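Local coordinates for protein Proline/betaine transporter, RALF (Rickettsia prowazekii str. Madrid E, PDB 4D7R) that probably acts as a guanine-nucleotide exchange factor through its Sec7 domain, here fused in an engineered chimera to the capping domain of a Legionella relative, at residues E81-G84 with D85-T89. Numbering follows the deposited sequence.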
ATOM      1  N   GLU A  81       2.616   3.778  11.343  1.00 16.38           N
ATOM      2  CA  GLU A  81       2.041   2.728  10.523  1.00 15.22           C
ATOM      3  C   GLU A  81       0.623   3.059  10.201  1.00 16.21           C
ATOM      4  O   GLU A  81       0.194   2.906   9.107  1.00 14.36           O
ATOM      5  CB  GLU A  81       2.035   1.338  11.186  1.00 17.46           C
ATOM      6  CG  GLU A  81       3.351   0.850  11.725  1.00 33.02           C
ATOM      7  CD  GLU A  81       3.485  -0.673  11.775  1.00 40.27           C
ATOM      8  OE1 GLU A  81       2.500  -1.314  11.901  1.00 18.76           O
ATOM      9  OE2 GLU A  81       4.590  -1.174  11.630  1.00 30.06           O
ATOM     10  N   PHE A  82      -0.099   3.516  11.214  1.00 12.67           N
ATOM     11  CA  PHE A  82      -1.482   3.804  11.089  1.00 12.15           C
ATOM     12  C   PHE A  82      -1.646   5.067  10.225  1.00 14.29           C
ATOM     13  O   PHE A  82      -2.522   5.143   9.473  1.00 14.39           O
ATOM     14  CB  PHE A  82      -2.156   4.005  12.472  1.00 14.12           C
ATOM     15  CG  PHE A  82      -2.248   2.764  13.347  1.00 16.24           C
ATOM     16  CD1 PHE A  82      -2.041   1.512  12.855  1.00 19.75           C
ATOM     17  CD2 PHE A  82      -2.574   2.896  14.670  1.00 21.68           C
ATOM     18  CE1 PHE A  82      -2.108   0.410  13.661  1.00 21.76           C
ATOM     19  CE2 PHE A  82      -2.661   1.796  15.484  1.00 24.56           C
ATOM     20  CZ  PHE A  82      -2.401   0.561  14.977  1.00 21.69           C
ATOM     21  N   VAL A  83      -0.768   6.035  10.413  1.00 10.74           N
ATOM     22  CA  VAL A  83      -0.822   7.257   9.585  1.00 10.10           C
ATOM     23  C   VAL A  83      -0.590   6.851   8.123  1.00 14.06           C
ATOM     24  O   VAL A  83      -1.395   7.225   7.263  1.00 12.89           O
ATOM     25  CB  VAL A  83       0.158   8.376  10.046  1.00 13.82           C
ATOM     26  CG1 VAL A  83       0.354   9.452   8.974  1.00 11.99           C
ATOM     27  CG2 VAL A  83      -0.293   8.990  11.357  1.00 14.41           C
ATOM     28  N   GLY A  84       0.482   6.080   7.862  1.00 11.01           N
ATOM     29  CA  GLY A  84       0.817   5.628   6.509  1.00 11.52           C
ATOM     30  C   GLY A  84      -0.346   4.890   5.873  1.00 15.07           C
ATOM     31  O   GLY A  84      -0.723   5.166   4.722  1.00 15.08           O
ATOM     32  N   ASP A  85      -0.948   3.982   6.643  1.00 13.14           N
ATOM     33  CA  ASP A  85      -2.095   3.198   6.184  1.00 13.11           C
ATOM     34  C   ASP A  85      -3.293   4.059   5.856  1.00 14.72           C
ATOM     35  O   ASP A  85      -3.858   3.887   4.778  1.00 13.80           O
ATOM     36  CB  ASP A  85      -2.453   2.069   7.134  1.00 15.20           C
ATOM     37  CG  ASP A  85      -3.319   1.030   6.456  1.00 23.66           C
ATOM     38  OD1 ASP A  85      -2.812   0.351   5.528  1.00 23.02           O
ATOM     39  OD2 ASP A  85      -4.514   0.913   6.835  1.00 27.51           O
ATOM     40  N   TYR A  86      -3.657   5.021   6.741  1.00 12.96           N
ATOM     41  CA  TYR A  86      -4.792   5.914   6.446  1.00 12.28           C
ATOM     42  C   TYR A  86      -4.542   6.723   5.165  1.00 15.77           C
ATOM     43  O   TYR A  86      -5.419   6.785   4.299  1.00 14.72           O
ATOM     44  CB  TYR A  86      -5.110   6.848   7.633  1.00 12.97           C
ATOM     45  CG  TYR A  86      -6.422   7.575   7.465  1.00 15.28           C
ATOM     46  CD1 TYR A  86      -6.484   8.802   6.805  1.00 14.86           C
ATOM     47  CD2 TYR A  86      -7.608   7.036   7.958  1.00 17.74           C
ATOM     48  CE1 TYR A  86      -7.695   9.465   6.621  1.00 15.54           C
ATOM     49  CE2 TYR A  86      -8.821   7.707   7.808  1.00 19.37           C
ATOM     50  CZ  TYR A  86      -8.858   8.922   7.139  1.00 22.24           C
ATOM     51  OH  TYR A  86     -10.048   9.597   6.987  1.00 21.15           O
ATOM     52  N   LEU A  87      -3.351   7.310   5.045  1.00 13.54           N
ATOM     53  CA  LEU A  87      -2.969   8.142   3.891  1.00 10.66           C
ATOM     54  C   LEU A  87      -2.955   7.358   2.578  1.00 14.92           C
ATOM     55  O   LEU A  87      -3.368   7.895   1.553  1.00 12.20           O
ATOM     56  CB  LEU A  87      -1.605   8.816   4.123  1.00  9.69           C
ATOM     57  CG  LEU A  87      -1.541   9.930   5.223  1.00 13.07           C
ATOM     58  CD1 LEU A  87      -0.096  10.324   5.493  1.00 12.29           C
ATOM     59  CD2 LEU A  87      -2.396  11.144   4.842  1.00 15.96           C
ATOM     60  N   GLY A  88      -2.497   6.105   2.627  1.00 13.20           N
ATOM     61  CA  GLY A  88      -2.370   5.248   1.447  1.00 12.75           C
ATOM     62  C   GLY A  88      -3.614   4.470   1.061  1.00 17.05           C
ATOM     63  O   GLY A  88      -3.684   3.954  -0.050  1.00 13.35           O
ATOM     64  N   THR A  89      -4.631   4.413   1.946  1.00 15.58           N
ATOM     65  CA  THR A  89      -5.870   3.667   1.693  1.00 15.77           C
ATOM     66  C   THR A  89      -6.781   4.331   0.647  1.00 16.82           C
ATOM     67  O   THR A  89      -6.919   5.558   0.634  1.00 15.83           O
ATOM     68  CB  THR A  89      -6.588   3.360   3.042  1.00 24.18           C
ATOM     69  OG1 THR A  89      -5.824   2.374   3.767  1.00 20.41           O
ATOM     70  CG2 THR A  89      -8.025   2.873   2.864  1.00 24.13           C
TER
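Val83 and Leu87 meet one turn apart on the short alpha-helix 80-88, which lies within the all-helical Sec7 part of the chimera. The apolar evidence is a single close approach, Val83 CG1 to Leu87 CD1 at 3.6 Å. The two side chains run alongside each other in a common direction; with CG1 anti to the backbone N (chi1 165°), Val83 turns this methyl to Leu87 CD1. Leu87 CG also lies 3.4 Å from Val83 O, the oxygen that accepts the Leu87 N bond. Phe71 of helix 63-73 touches both side chains, so the pair belongs to the buried packing between these helices.

The backbone evidence is a run of four i to i+4 hydrogen bonds. Asp85 N, Tyr86 N and Leu87 N donate to Glu81 O, Phe82 O and Val83 O, the last at 3.0 Å and nearly straight, with an N-H...O angle of 171°. Gly88 N to Gly84 O, at 2.9 Å, is more bent at 147°, and the helical backbone conformation is lost at the next residue, Thr89.

Among the charged groups, Asp85 and Glu81 bond outside the helix. Asp85 OD1 forms a salt bridge with Lys131, whereas Glu81 OE1 pairs with Lys349, which lies in the capping-domain part, so that this link joins pieces of the fusion and cannot be read as natural.

At the C-terminal end, Thr89 N makes two weak bonds, to Asp85 O and Tyr86 O. The Thr89 hydroxyl supplements them: OG1 donates to Asp85 O at 2.7 Å, approaching from above the carbonyl plane.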